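Local coordinates for 3-oxoacyl-[acyl-carrier-protein] reductase (Sinorhizobium meliloti, PDB 3U9L) that probably reduces 3-oxoacyl groups carried on acyl carrier protein with NADPH, as a member of the short-chain dehydrogenase/reductase family, at residues A[277-280]-A[281-285]; A[124-127]-A[128-132]. All coordinates share one frame; numbering follows the deposited sequence.

Contact 1 of 2, residues A[277-280]-A[281-285]; sequences SVLD and RLRAE
V278 and L282, one turn apart on helix 272-289, lie side by side and point the same way, CG1 of V278 meeting CD1 of L282 at 3.8 Å. The valine torsion sets this up: CG1 stands opposite the backbone N (chi1 171°), beside the carbonyl carbon, which brings it toward L282. The L279 methyl CD2 comes within 4.4 Å of L282 CD1, a looser touch that joins the two buried leucines in one apolar ridge.

The second side-chain pairing is of mixed character. R283 runs back alongside L279, its chain extended from CG to NE, and one face of its guanidinium is covered near the rim by L279 CB, 4.0 Å from R283 NH1. The aliphatic start of R283 runs past the L279 carbonyl, R283 CG lying 3.3 Å from L279 O.

Helix 272-289 follows the last strand of the Rossmann-type parallel sheet, and this face of the helix packs against the second subunit: V278 on G275, L279 on A150, L282 on G271 and R283 on G151 of that chain.

Among charged groups, D280 OD1 and R283 NH1 stay 4.6 Å apart, beyond a salt bridge; the carboxylate is instead paired with R262. Four successive backbone bonds, each from an N-H to the carbonyl four residues earlier, join the two segments, the straightest from L282 N to V278 O (3.0 Å, 174° at the hydrogen).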
# COMPACT_ATOMS: atom_id res chain seq x y z
N SER A 277 -6.54 -10.44 11.97
CA SER A 277 -7.79 -11.03 12.34
C SER A 277 -8.76 -9.93 12.84
O SER A 277 -9.97 -10.00 12.61
CB SER A 277 -7.54 -12.15 13.37
OG SER A 277 -7.46 -11.49 14.62
N VAL A 278 -8.23 -8.89 13.48
CA VAL A 278 -9.02 -7.67 13.73
C VAL A 278 -9.42 -6.96 12.42
O VAL A 278 -10.63 -6.68 12.20
CB VAL A 278 -8.30 -6.65 14.68
CG1 VAL A 278 -9.07 -5.33 14.73
CG2 VAL A 278 -8.15 -7.27 16.09
N LEU A 279 -8.47 -6.68 11.53
CA LEU A 279 -8.88 -6.04 10.25
C LEU A 279 -9.92 -6.85 9.46
O LEU A 279 -10.86 -6.27 8.91
CB LEU A 279 -7.74 -5.73 9.28
CG LEU A 279 -6.64 -4.84 9.87
CD1 LEU A 279 -5.56 -4.52 8.83
CD2 LEU A 279 -7.16 -3.56 10.53
N ASP A 280 -9.69 -8.17 9.34
CA ASP A 280 -10.62 -9.03 8.63
C ASP A 280 -12.05 -8.92 9.25
O ASP A 280 -13.04 -8.98 8.54
CB ASP A 280 -10.19 -10.50 8.72
CG ASP A 280 -8.91 -10.78 7.89
OD1 ASP A 280 -8.46 -9.90 7.10
OD2 ASP A 280 -8.36 -11.91 8.02
N ARG A 281 -12.11 -8.87 10.58
CA ARG A 281 -13.38 -8.84 11.31
C ARG A 281 -14.10 -7.50 11.04
O ARG A 281 -15.31 -7.47 10.76
CB ARG A 281 -13.11 -8.95 12.82
CG ARG A 281 -14.33 -9.01 13.67
CD ARG A 281 -14.87 -10.44 13.61
NE ARG A 281 -16.16 -10.59 14.29
CZ ARG A 281 -16.74 -11.74 14.57
NH1 ARG A 281 -16.14 -12.91 14.27
NH2 ARG A 281 -17.91 -11.72 15.21
N LEU A 282 -13.38 -6.41 11.13
CA LEU A 282 -13.93 -5.07 10.81
C LEU A 282 -14.42 -4.95 9.36
O LEU A 282 -15.41 -4.31 9.09
CB LEU A 282 -12.87 -3.95 11.05
CG LEU A 282 -12.36 -3.78 12.50
CD1 LEU A 282 -11.01 -2.91 12.55
CD2 LEU A 282 -13.46 -3.27 13.37
N ARG A 283 -13.72 -5.56 8.43
CA ARG A 283 -14.10 -5.49 7.02
C ARG A 283 -15.36 -6.29 6.74
O ARG A 283 -16.23 -5.84 6.00
CB ARG A 283 -12.92 -5.97 6.17
CG ARG A 283 -11.82 -4.91 6.06
CD ARG A 283 -10.52 -5.48 5.48
NE ARG A 283 -9.53 -4.39 5.48
CZ ARG A 283 -8.20 -4.56 5.36
NH1 ARG A 283 -7.69 -5.79 5.24
NH2 ARG A 283 -7.42 -3.49 5.36
N ALA A 284 -15.45 -7.49 7.29
CA ALA A 284 -16.67 -8.28 7.20
C ALA A 284 -17.85 -7.60 7.88
O ALA A 284 -18.96 -7.68 7.37
CB ALA A 284 -16.46 -9.76 7.76
N GLU A 285 -17.61 -6.98 9.04
CA GLU A 285 -18.64 -6.30 9.77
C GLU A 285 -19.25 -5.22 8.85
O GLU A 285 -20.46 -5.06 8.77
CB GLU A 285 -18.07 -5.64 11.05
CG GLU A 285 -19.20 -4.85 11.79
CD GLU A 285 -18.70 -4.02 13.00
OE1 GLU A 285 -19.56 -3.34 13.66
OE2 GLU A 285 -17.46 -4.05 13.31

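Contact 2 of 2, residues A[124-127]-A[128-132]; sequences RVNR and AALPH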
# COMPACT_ATOMS: atom_id res chain seq x y z
N ARG A 124 -1.01 -7.19 -14.19
CA ARG A 124 -0.76 -7.76 -15.51
C ARG A 124 -1.21 -9.20 -15.56
O ARG A 124 -1.90 -9.62 -16.47
CB ARG A 124 0.75 -7.68 -15.87
CG ARG A 124 1.17 -6.27 -16.18
CD ARG A 124 2.62 -6.17 -16.63
NE ARG A 124 2.95 -4.76 -16.58
CZ ARG A 124 3.66 -4.18 -15.61
NH1 ARG A 124 4.22 -4.91 -14.64
NH2 ARG A 124 3.82 -2.89 -15.63
N VAL A 125 -0.80 -9.97 -14.58
CA VAL A 125 -1.16 -11.37 -14.52
C VAL A 125 -2.67 -11.55 -14.36
O VAL A 125 -3.31 -12.37 -15.07
CB VAL A 125 -0.37 -12.13 -13.40
CG1 VAL A 125 -0.90 -13.62 -13.28
CG2 VAL A 125 1.10 -12.13 -13.74
N ASN A 126 -3.28 -10.80 -13.44
CA ASN A 126 -4.72 -10.91 -13.28
C ASN A 126 -5.52 -10.54 -14.55
O ASN A 126 -6.49 -11.22 -14.93
CB ASN A 126 -5.19 -10.05 -12.09
CG ASN A 126 -4.97 -10.76 -10.78
OD1 ASN A 126 -5.02 -11.96 -10.73
ND2 ASN A 126 -4.70 -10.02 -9.73
N ARG A 127 -5.13 -9.44 -15.19
CA ARG A 127 -5.84 -9.01 -16.37
C ARG A 127 -5.75 -10.06 -17.49
O ARG A 127 -6.70 -10.21 -18.30
CB ARG A 127 -5.35 -7.64 -16.83
CG ARG A 127 -6.05 -6.50 -16.03
CD ARG A 127 -5.48 -5.08 -16.40
NE ARG A 127 -5.54 -4.79 -17.85
CZ ARG A 127 -6.64 -4.44 -18.51
NH1 ARG A 127 -6.56 -4.22 -19.82
NH2 ARG A 127 -7.81 -4.29 -17.88
N ALA A 128 -4.65 -10.81 -17.52
CA ALA A 128 -4.49 -11.91 -18.49
C ALA A 128 -5.27 -13.18 -18.12
O ALA A 128 -5.92 -13.80 -18.97
CB ALA A 128 -2.95 -12.25 -18.67
N ALA A 129 -5.19 -13.58 -16.87
CA ALA A 129 -5.74 -14.84 -16.40
C ALA A 129 -7.19 -14.82 -16.01
O ALA A 129 -7.88 -15.74 -16.23
CB ALA A 129 -4.92 -15.40 -15.26
N LEU A 130 -7.60 -13.72 -15.41
CA LEU A 130 -8.94 -13.63 -14.94
C LEU A 130 -10.08 -13.84 -15.95
O LEU A 130 -11.03 -14.43 -15.60
CB LEU A 130 -9.12 -12.40 -14.04
CG LEU A 130 -8.55 -12.37 -12.63
CD1 LEU A 130 -8.90 -11.14 -11.96
CD2 LEU A 130 -9.03 -13.53 -11.86
N PRO A 131 -9.95 -13.35 -17.16
CA PRO A 131 -11.00 -13.60 -18.15
C PRO A 131 -11.22 -15.09 -18.26
O PRO A 131 -12.32 -15.48 -18.34
CB PRO A 131 -10.35 -13.05 -19.43
CG PRO A 131 -9.57 -11.92 -18.92
CD PRO A 131 -9.30 -12.09 -17.46
N HIS A 132 -10.18 -15.92 -18.28
CA HIS A 132 -10.39 -17.33 -18.36
C HIS A 132 -11.03 -17.91 -17.10
O HIS A 132 -11.89 -18.72 -17.19
CB HIS A 132 -9.07 -18.01 -18.72
CG HIS A 132 -8.43 -17.44 -19.92
ND1 HIS A 132 -8.77 -17.79 -21.21
CD2 HIS A 132 -7.45 -16.52 -20.05
CE1 HIS A 132 -8.03 -17.11 -22.05
NE2 HIS A 132 -7.22 -16.34 -21.37
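R124 accepts the N-H of A128 on its backbone O, A128 N lying 3.2 Å from R124 O, while its guanidinium forms a salt bridge with D116. A128 CB lies 3.6 Å from the same carbonyl oxygen and packs on helix 71-85. V125 repeats the backbone bond one residue on, V125 O to A129 N at 2.9 Å; both side chains rest on L91 of strand 90-93. This is the long helix 108-136, which in the Rossmann-type fold of the short-chain dehydrogenases connects neighbouring parallel strands 90-93 and 139-144.

N126 carries the main side-chain contact. It lies beside L130 and points the same way, with N126 CB 3.9 Å from L130 CD1, and its OD1 is held by H93 NE2. N126 O receives the N-H of L130, 2.8 Å from L130 N. With CG of L130 set beside its own backbone N (chi1 -74°), that carbon passes 3.3 Å from N126 O.

At R127 the i to i+4 ladder breaks, since the partner position is P131, which has no N-H. P131 CD abuts R127 O at 3.3 Å, and the helix kinks. That oxygen is instead bonded by R211 of the second subunit; the R127 guanidinium forms a salt bridge with D208 and a hydrogen bond to the backbone O of E104, both of the second subunit.

Overall arrangement
Contacts 1 and 2 are both local, formed along stretches of helix about two and a half turns long, on different helices of one chain, with centres about 28 Å apart and no touch between them. Contact 2 sits closer to the middle of the fold, about 16 Å from the centre of the chain against 21 Å, and has four buried residues where contact 1 has two. Segment 124-132 turns V125, N126 and A129 to the central sheet and A128 and L130 to flanking helices, mixing apolar side chains with one buried amide; 277-285 presents the partner chain with an apolar face, the R283 chain at its side. Contact 1 meets that subunit by packing, contact 2 also through polar bonds near its proline break.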